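Local coordinates for protein alpha-galactosidase (Thermus thermophilus, PDB 6LCJ) that probably releases terminal alpha-linked galactose from oligosaccharides such as stachyose by hydrolysis, and works as a thermostable hexameric enzyme of family GH36, at residues R229-L238 with Y298-A309; E317-A325 with F338-L349. All coordinates share one frame; numbering follows the deposited sequence.

Interaction 1: R229-L238 with Y298-A309; sequences RAGLWFAPFL and YDYLKLDFLYAA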
# COMPACT_ATOMS: atom_id res chain seq x y z
N ARG E 229 -18.51 -56.08 -17.72
CA ARG E 229 -18.96 -54.83 -18.31
C ARG E 229 -17.78 -53.89 -18.50
O ARG E 229 -16.82 -53.89 -17.72
CB ARG E 229 -20.00 -54.15 -17.43
CG ARG E 229 -21.27 -54.94 -17.23
CD ARG E 229 -22.08 -54.36 -16.07
NE ARG E 229 -22.54 -53.01 -16.37
CZ ARG E 229 -23.40 -52.34 -15.62
NH1 ARG E 229 -23.90 -52.89 -14.52
NH2 ARG E 229 -23.77 -51.12 -15.98
N ALA E 230 -17.85 -53.08 -19.54
CA ALA E 230 -16.78 -52.17 -19.91
C ALA E 230 -17.09 -50.75 -19.42
O ALA E 230 -18.22 -50.27 -19.59
CB ALA E 230 -16.56 -52.19 -21.42
N GLY E 231 -16.10 -50.10 -18.83
CA GLY E 231 -16.28 -48.77 -18.25
C GLY E 231 -15.31 -47.79 -18.88
O GLY E 231 -14.18 -48.14 -19.20
N LEU E 232 -15.78 -46.54 -19.07
CA LEU E 232 -14.98 -45.50 -19.70
C LEU E 232 -15.18 -44.18 -18.97
O LEU E 232 -16.25 -43.90 -18.42
CB LEU E 232 -15.32 -45.37 -21.19
CG LEU E 232 -14.42 -44.58 -22.15
CD1 LEU E 232 -13.04 -45.20 -22.29
CD2 LEU E 232 -15.09 -44.49 -23.52
N TRP E 233 -14.13 -43.35 -18.99
CA TRP E 233 -14.03 -42.09 -18.27
C TRP E 233 -14.10 -40.91 -19.24
O TRP E 233 -13.41 -40.90 -20.26
CB TRP E 233 -12.68 -42.04 -17.52
CG TRP E 233 -12.31 -40.75 -16.82
CD1 TRP E 233 -12.54 -40.44 -15.51
CD2 TRP E 233 -11.63 -39.62 -17.39
NE1 TRP E 233 -12.03 -39.19 -15.23
CE2 TRP E 233 -11.47 -38.67 -16.36
CE3 TRP E 233 -11.12 -39.33 -18.66
CZ2 TRP E 233 -10.85 -37.44 -16.57
CZ3 TRP E 233 -10.49 -38.10 -18.86
CH2 TRP E 233 -10.37 -37.17 -17.82
N PHE E 234 -14.89 -39.89 -18.89
CA PHE E 234 -14.90 -38.62 -19.62
C PHE E 234 -14.86 -37.45 -18.64
O PHE E 234 -15.27 -37.57 -17.49
CB PHE E 234 -16.15 -38.45 -20.50
CG PHE E 234 -16.33 -39.52 -21.51
CD1 PHE E 234 -17.04 -40.67 -21.20
CD2 PHE E 234 -15.81 -39.37 -22.79
CE1 PHE E 234 -17.21 -41.67 -22.13
CE2 PHE E 234 -15.98 -40.37 -23.74
CZ PHE E 234 -16.69 -41.52 -23.41
N ALA E 235 -14.40 -36.30 -19.14
CA ALA E 235 -14.56 -35.00 -18.48
C ALA E 235 -15.28 -34.11 -19.48
O ALA E 235 -14.67 -33.23 -20.11
CB ALA E 235 -13.23 -34.39 -18.04
N PRO E 236 -16.59 -34.30 -19.66
CA PRO E 236 -17.24 -33.83 -20.90
C PRO E 236 -17.29 -32.31 -21.07
O PRO E 236 -17.28 -31.84 -22.22
CB PRO E 236 -18.66 -34.43 -20.81
CG PRO E 236 -18.84 -34.78 -19.37
CD PRO E 236 -17.50 -35.10 -18.82
N PHE E 237 -17.32 -31.52 -20.00
CA PHE E 237 -17.44 -30.07 -20.11
C PHE E 237 -16.13 -29.33 -19.86
O PHE E 237 -16.15 -28.12 -19.61
CB PHE E 237 -18.51 -29.55 -19.17
CG PHE E 237 -19.86 -30.12 -19.44
CD1 PHE E 237 -20.68 -29.55 -20.39
CD2 PHE E 237 -20.30 -31.23 -18.75
CE1 PHE E 237 -21.94 -30.08 -20.64
CE2 PHE E 237 -21.52 -31.76 -19.00
CZ PHE E 237 -22.36 -31.19 -19.93
N LEU E 238 -15.00 -30.03 -19.95
CA LEU E 238 -13.70 -29.47 -19.65
C LEU E 238 -12.88 -29.40 -20.92
O LEU E 238 -12.91 -30.31 -21.75
CB LEU E 238 -12.99 -30.31 -18.60
CG LEU E 238 -12.05 -29.63 -17.61
CD1 LEU E 238 -12.83 -28.74 -16.70
CD2 LEU E 238 -11.35 -30.70 -16.83
N TYR E 298 -19.48 -49.64 -24.01
CA TYR E 298 -19.38 -49.28 -22.60
C TYR E 298 -20.75 -48.94 -22.05
O TYR E 298 -21.47 -48.13 -22.64
CB TYR E 298 -18.43 -48.10 -22.42
CG TYR E 298 -17.06 -48.36 -22.97
CD1 TYR E 298 -16.78 -48.20 -24.32
CD2 TYR E 298 -16.04 -48.82 -22.14
CE1 TYR E 298 -15.53 -48.46 -24.82
CE2 TYR E 298 -14.78 -49.07 -22.64
CZ TYR E 298 -14.54 -48.90 -23.98
OH TYR E 298 -13.29 -49.15 -24.48
N ASP E 299 -21.12 -49.54 -20.91
CA ASP E 299 -22.35 -49.17 -20.21
C ASP E 299 -22.11 -48.77 -18.75
O ASP E 299 -23.06 -48.72 -17.96
CB ASP E 299 -23.37 -50.30 -20.29
CG ASP E 299 -22.87 -51.58 -19.66
OD1 ASP E 299 -21.64 -51.73 -19.50
OD2 ASP E 299 -23.71 -52.45 -19.33
N TYR E 300 -20.86 -48.51 -18.38
CA TYR E 300 -20.51 -47.90 -17.10
C TYR E 300 -19.63 -46.70 -17.43
O TYR E 300 -18.59 -46.85 -18.08
CB TYR E 300 -19.79 -48.92 -16.20
CG TYR E 300 -19.34 -48.42 -14.83
CD1 TYR E 300 -18.28 -47.53 -14.69
CD2 TYR E 300 -19.96 -48.88 -13.67
CE1 TYR E 300 -17.87 -47.10 -13.45
CE2 TYR E 300 -19.55 -48.46 -12.41
CZ TYR E 300 -18.50 -47.57 -12.31
OH TYR E 300 -18.10 -47.13 -11.07
N LEU E 301 -20.08 -45.51 -17.05
CA LEU E 301 -19.39 -44.28 -17.45
C LEU E 301 -19.01 -43.47 -16.22
O LEU E 301 -19.85 -43.24 -15.34
CB LEU E 301 -20.26 -43.43 -18.37
CG LEU E 301 -20.70 -44.14 -19.66
CD1 LEU E 301 -21.62 -43.22 -20.48
CD2 LEU E 301 -19.46 -44.56 -20.46
N LYS E 302 -17.76 -43.05 -16.16
CA LYS E 302 -17.28 -42.18 -15.10
C LYS E 302 -17.18 -40.77 -15.68
O LYS E 302 -16.30 -40.47 -16.49
CB LYS E 302 -15.94 -42.66 -14.54
CG LYS E 302 -15.40 -41.84 -13.37
CD LYS E 302 -14.13 -42.48 -12.80
CE LYS E 302 -13.37 -41.55 -11.83
NZ LYS E 302 -12.10 -42.18 -11.31
N LEU E 303 -18.12 -39.93 -15.29
CA LEU E 303 -18.21 -38.57 -15.78
C LEU E 303 -17.55 -37.69 -14.73
O LEU E 303 -18.01 -37.63 -13.59
CB LEU E 303 -19.66 -38.17 -16.03
CG LEU E 303 -20.39 -39.15 -16.97
CD1 LEU E 303 -21.84 -38.73 -17.22
CD2 LEU E 303 -19.62 -39.28 -18.29
N ASP E 304 -16.47 -37.03 -15.11
CA ASP E 304 -15.58 -36.40 -14.17
C ASP E 304 -15.56 -34.90 -14.39
O ASP E 304 -15.96 -34.40 -15.45
CB ASP E 304 -14.17 -36.97 -14.30
CG ASP E 304 -13.38 -36.93 -12.99
OD1 ASP E 304 -13.78 -36.22 -12.03
OD2 ASP E 304 -12.35 -37.63 -12.95
N PHE E 305 -15.06 -34.18 -13.37
CA PHE E 305 -14.91 -32.73 -13.42
C PHE E 305 -16.23 -32.06 -13.75
O PHE E 305 -16.27 -31.06 -14.47
CB PHE E 305 -13.84 -32.31 -14.44
CG PHE E 305 -12.45 -32.67 -14.03
CD1 PHE E 305 -11.99 -33.97 -14.17
CD2 PHE E 305 -11.59 -31.71 -13.51
CE1 PHE E 305 -10.69 -34.32 -13.79
CE2 PHE E 305 -10.29 -32.05 -13.12
CZ PHE E 305 -9.84 -33.35 -13.27
N LEU E 306 -17.32 -32.62 -13.23
CA LEU E 306 -18.65 -32.13 -13.55
C LEU E 306 -18.96 -30.78 -12.92
O LEU E 306 -19.95 -30.15 -13.30
CB LEU E 306 -19.70 -33.16 -13.11
CG LEU E 306 -19.76 -34.50 -13.87
CD1 LEU E 306 -20.85 -35.38 -13.25
CD2 LEU E 306 -20.03 -34.29 -15.33
N TYR E 307 -18.13 -30.32 -11.96
CA TYR E 307 -18.24 -28.94 -11.51
C TYR E 307 -18.12 -27.94 -12.67
O TYR E 307 -18.67 -26.83 -12.60
CB TYR E 307 -17.17 -28.64 -10.44
CG TYR E 307 -15.79 -28.47 -11.05
CD1 TYR E 307 -15.35 -27.24 -11.51
CD2 TYR E 307 -14.94 -29.56 -11.19
CE1 TYR E 307 -14.11 -27.09 -12.09
CE2 TYR E 307 -13.70 -29.41 -11.77
CZ TYR E 307 -13.29 -28.19 -12.22
OH TYR E 307 -12.06 -28.07 -12.80
N ALA E 308 -17.39 -28.30 -13.73
CA ALA E 308 -17.23 -27.36 -14.84
C ALA E 308 -18.57 -26.97 -15.44
O ALA E 308 -18.73 -25.84 -15.91
CB ALA E 308 -16.31 -27.95 -15.90
N ALA E 309 -19.55 -27.87 -15.42
CA ALA E 309 -20.86 -27.58 -15.97
C ALA E 309 -21.71 -26.69 -15.07
O ALA E 309 -22.78 -26.23 -15.50
CB ALA E 309 -21.61 -28.88 -16.26
O HOH W 1 -16.81 -32.16 -17.05
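W233 and D304 meet because each places CG anti to its own backbone N (chi1 174° and -151°), which turns the indole and the carboxylate toward one another where the strands end. W233 NE1 donates to the anti lone pair of D304 OD2 at 2.8 Å, nearly straight (166°) and close to the indole plane, while ring and carboxylate stand almost perpendicular. D304 OD1 accepts the N-H of F305, so both carboxylate oxygens are held and the group is hindered from turning. Along the same indole edge runs the extended chain of K302, its CD 3.7 Å from W233 CD1; its NZ goes on to a salt bridge with D196. On the other face of the sheet the F234 ring takes L301 CD2 at its edge, and L232 CB lies over the face of the Y298 ring, 4.0 Å from the centroid. At the start of the strands R229 NE pairs with D299 OD2 in a salt bridge (3.2 Å), and R229 NH2 reaches D299 O from above the carbonyl plane. A leucine in place of R229 would probably leave the D299 carboxylate without this charged mate and its carbonyl without this donor. The backbones pair in parallel between these ends: K302 N bonds to L232 O and F234 N to K302 O, both at 2.8 Å. Beyond the strands a water bridges F237 N and D304 O, and A309 CB sits over one face of the F237 ring. These are neighbouring parallel strands, 229-234 and 298-303, of the eight-stranded TIM barrel of GH36, and D304 lies at their C-terminal end, the end where such barrels carry their active site.

Interaction 2: E317-A325 with F338-L349; sequences EARYRKAMA and FCGAPVLASLGL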
# COMPACT_ATOMS: atom_id res chain seq x y z
N GLU E 317 -26.24 -24.15 -10.75
CA GLU E 317 -26.79 -25.47 -10.50
C GLU E 317 -28.00 -25.76 -11.39
O GLU E 317 -28.17 -26.89 -11.87
CB GLU E 317 -27.12 -25.62 -9.01
CG GLU E 317 -25.88 -25.85 -8.15
CD GLU E 317 -26.20 -26.19 -6.70
OE1 GLU E 317 -27.40 -26.29 -6.35
OE2 GLU E 317 -25.26 -26.39 -5.91
N ALA E 318 -28.85 -24.75 -11.64
CA ALA E 318 -30.00 -24.94 -12.54
C ALA E 318 -29.56 -25.33 -13.96
O ALA E 318 -30.15 -26.24 -14.56
CB ALA E 318 -30.89 -23.69 -12.59
N ARG E 319 -28.56 -24.64 -14.52
CA ARG E 319 -28.00 -25.07 -15.81
C ARG E 319 -27.44 -26.48 -15.72
O ARG E 319 -27.64 -27.31 -16.62
CB ARG E 319 -26.89 -24.12 -16.29
CG ARG E 319 -27.34 -22.77 -16.78
CD ARG E 319 -26.16 -21.80 -16.94
NE ARG E 319 -24.90 -22.51 -16.78
CZ ARG E 319 -23.86 -22.03 -16.09
NH1 ARG E 319 -23.95 -20.82 -15.52
NH2 ARG E 319 -22.74 -22.77 -15.96
N TYR E 320 -26.70 -26.76 -14.64
CA TYR E 320 -26.05 -28.06 -14.49
C TYR E 320 -27.06 -29.18 -14.47
O TYR E 320 -26.86 -30.22 -15.10
CB TYR E 320 -25.22 -28.07 -13.20
CG TYR E 320 -24.71 -29.42 -12.77
CD1 TYR E 320 -23.55 -29.97 -13.33
CD2 TYR E 320 -25.39 -30.16 -11.81
CE1 TYR E 320 -23.09 -31.22 -12.92
CE2 TYR E 320 -24.94 -31.41 -11.39
CZ TYR E 320 -23.80 -31.93 -11.95
OH TYR E 320 -23.36 -33.17 -11.53
N ARG E 321 -28.17 -28.99 -13.75
CA ARG E 321 -29.13 -30.07 -13.60
C ARG E 321 -29.81 -30.39 -14.94
O ARG E 321 -30.04 -31.56 -15.26
CB ARG E 321 -30.16 -29.70 -12.54
CG ARG E 321 -31.21 -30.73 -12.34
CD ARG E 321 -30.87 -31.62 -11.19
NE ARG E 321 -31.94 -32.57 -10.90
CZ ARG E 321 -31.78 -33.63 -10.11
NH1 ARG E 321 -30.61 -33.85 -9.53
NH2 ARG E 321 -32.79 -34.45 -9.89
N LYS E 322 -30.14 -29.36 -15.73
CA LYS E 322 -30.74 -29.59 -17.04
C LYS E 322 -29.76 -30.26 -17.99
O LYS E 322 -30.14 -31.16 -18.75
CB LYS E 322 -31.24 -28.27 -17.63
CG LYS E 322 -32.46 -27.71 -16.92
CD LYS E 322 -32.81 -26.30 -17.43
CE LYS E 322 -33.34 -25.38 -16.31
NZ LYS E 322 -32.63 -24.05 -16.33
N ALA E 323 -28.49 -29.87 -17.96
CA ALA E 323 -27.49 -30.54 -18.79
C ALA E 323 -27.34 -32.01 -18.39
O ALA E 323 -27.30 -32.90 -19.25
CB ALA E 323 -26.14 -29.82 -18.70
N MET E 324 -27.23 -32.28 -17.09
CA MET E 324 -27.07 -33.66 -16.64
C MET E 324 -28.32 -34.49 -16.89
O MET E 324 -28.21 -35.69 -17.16
CB MET E 324 -26.70 -33.69 -15.16
CG MET E 324 -25.32 -33.14 -14.83
SD MET E 324 -24.02 -33.81 -15.89
CE MET E 324 -23.83 -32.41 -16.93
N ALA E 325 -29.50 -33.88 -16.78
CA ALA E 325 -30.73 -34.60 -17.09
C ALA E 325 -30.75 -35.09 -18.53
O ALA E 325 -31.26 -36.18 -18.82
CB ALA E 325 -31.94 -33.71 -16.81
N PHE E 338 -20.81 -40.18 -11.00
CA PHE E 338 -20.52 -38.75 -11.02
C PHE E 338 -19.29 -38.45 -10.17
O PHE E 338 -19.21 -38.88 -9.01
CB PHE E 338 -21.70 -37.93 -10.49
CG PHE E 338 -22.83 -37.73 -11.49
CD1 PHE E 338 -23.06 -38.65 -12.51
CD2 PHE E 338 -23.67 -36.63 -11.38
CE1 PHE E 338 -24.11 -38.48 -13.40
CE2 PHE E 338 -24.73 -36.45 -12.28
CZ PHE E 338 -24.94 -37.38 -13.28
N CYS E 339 -18.35 -37.70 -10.74
CA CYS E 339 -17.10 -37.36 -10.07
C CYS E 339 -16.82 -35.87 -10.24
O CYS E 339 -17.19 -35.28 -11.26
CB CYS E 339 -15.92 -38.22 -10.63
SG CYS E 339 -14.34 -38.13 -9.64
N GLY E 340 -16.17 -35.27 -9.25
CA GLY E 340 -15.88 -33.84 -9.29
C GLY E 340 -17.14 -33.00 -9.40
O GLY E 340 -17.14 -31.93 -10.02
N ALA E 341 -18.20 -33.48 -8.82
CA ALA E 341 -19.53 -33.06 -9.19
C ALA E 341 -20.21 -32.36 -8.03
O ALA E 341 -20.01 -32.75 -6.87
CB ALA E 341 -20.37 -34.28 -9.61
N PRO E 342 -21.01 -31.34 -8.32
CA PRO E 342 -21.93 -30.81 -7.31
C PRO E 342 -22.68 -31.93 -6.61
O PRO E 342 -23.42 -32.69 -7.24
CB PRO E 342 -22.88 -29.94 -8.14
CG PRO E 342 -22.06 -29.53 -9.31
CD PRO E 342 -21.24 -30.73 -9.64
N VAL E 343 -22.47 -32.07 -5.31
CA VAL E 343 -22.97 -33.25 -4.62
C VAL E 343 -24.50 -33.26 -4.61
O VAL E 343 -25.13 -34.17 -5.16
CB VAL E 343 -22.37 -33.33 -3.20
CG1 VAL E 343 -23.16 -34.30 -2.36
CG2 VAL E 343 -20.91 -33.77 -3.30
N LEU E 344 -25.13 -32.24 -4.02
CA LEU E 344 -26.57 -32.31 -3.82
C LEU E 344 -27.33 -32.16 -5.13
O LEU E 344 -28.32 -32.85 -5.36
CB LEU E 344 -27.00 -31.26 -2.80
CG LEU E 344 -26.34 -31.56 -1.45
CD1 LEU E 344 -26.60 -30.49 -0.39
CD2 LEU E 344 -26.79 -32.93 -0.94
N ALA E 345 -26.86 -31.28 -6.03
CA ALA E 345 -27.56 -31.08 -7.30
C ALA E 345 -27.49 -32.29 -8.23
O ALA E 345 -28.21 -32.32 -9.23
CB ALA E 345 -27.01 -29.83 -8.00
N SER E 346 -26.63 -33.28 -7.93
CA SER E 346 -26.50 -34.49 -8.72
C SER E 346 -27.49 -35.57 -8.31
O SER E 346 -27.66 -36.53 -9.06
CB SER E 346 -25.09 -35.07 -8.60
OG SER E 346 -24.12 -34.27 -9.28
N LEU E 347 -28.11 -35.43 -7.15
CA LEU E 347 -28.95 -36.49 -6.61
C LEU E 347 -30.15 -36.74 -7.52
O LEU E 347 -30.76 -35.80 -8.05
CB LEU E 347 -29.40 -36.14 -5.20
CG LEU E 347 -28.30 -35.99 -4.15
CD1 LEU E 347 -28.87 -35.60 -2.77
CD2 LEU E 347 -27.50 -37.28 -4.06
N GLY E 348 -30.50 -38.01 -7.69
CA GLY E 348 -31.56 -38.40 -8.59
C GLY E 348 -31.11 -38.69 -10.01
O GLY E 348 -31.83 -39.36 -10.74
N LEU E 349 -29.95 -38.18 -10.42
CA LEU E 349 -29.40 -38.44 -11.74
C LEU E 349 -28.25 -39.44 -11.70
O LEU E 349 -28.21 -40.37 -12.51
CB LEU E 349 -28.94 -37.13 -12.39
CG LEU E 349 -30.02 -36.07 -12.56
CD1 LEU E 349 -29.43 -34.75 -12.97
CD2 LEU E 349 -31.10 -36.55 -13.57
O HOH W 2 -24.77 -29.04 -5.26
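The Y320 ring is the large bump here, slotted between P342 of the loop and M324 of its own helix. P342 CG stands over the middle of one face, 3.9 Å from the ring centroid, and M324 CG covers the opposite face nearer the rim. Held between these two, the ring points its hydroxyl into the loop, where Y320 OH donates to S346 OG at 2.6 Å; S346 OG in turn donates to P342 O, so the serine ties the phenol to the turn that carries the proline. A smaller knob, A345 CB, fills the notch between the E317 carboxylate and the Y320 ring, 4.2 Å from Y320 CD2. Water 2 bridges E317 OE2 and A345 N beside it, while E317 OE1 is bound by G112 N. R321 leaves the helix with CG anti to the backbone N and bends at chi2 (97°), which lays its guanidinium across the loop. R321 NH1 donates to A345 O at 2.9 Å and also to L347 O, a bond modelled suspiciously short. L349 CD1 lies over one guanidinium face and fits the hollow beside M324 CB, 3.7 Å away. M324 SD approaches the F338 ring obliquely, a Met-aromatic contact at 5.1 Å from the centroid. Helix 317-331 is thus seated on the loop that leads from strand 335-338 to strand 352-354; F338 and S346 pack onto L353 of the latter strand, and V343 and L344 reach H48 of strand 44-48.

How the interactions relate
Both contacts are buried, and both belong to the same barrel. Interaction 1 joins two neighbouring strands of its wall, so regular backbone bonds dominate; interaction 2 seats the helix that follows strand 298-303 on a loop at the strands' C-terminal end, using side chains to grip irregular backbone. In each, a partly exposed arginine reaches across, R229 to an aspartate and R321 to loop carbonyls. The two touch directly: L303 O faces C339 N and Y307 N faces G340 O, probable hydrogen bonds, while F237 packs on M324 and L306 on both Y320 and M324, so that the apolar packing of one contact runs on into the other at these residues.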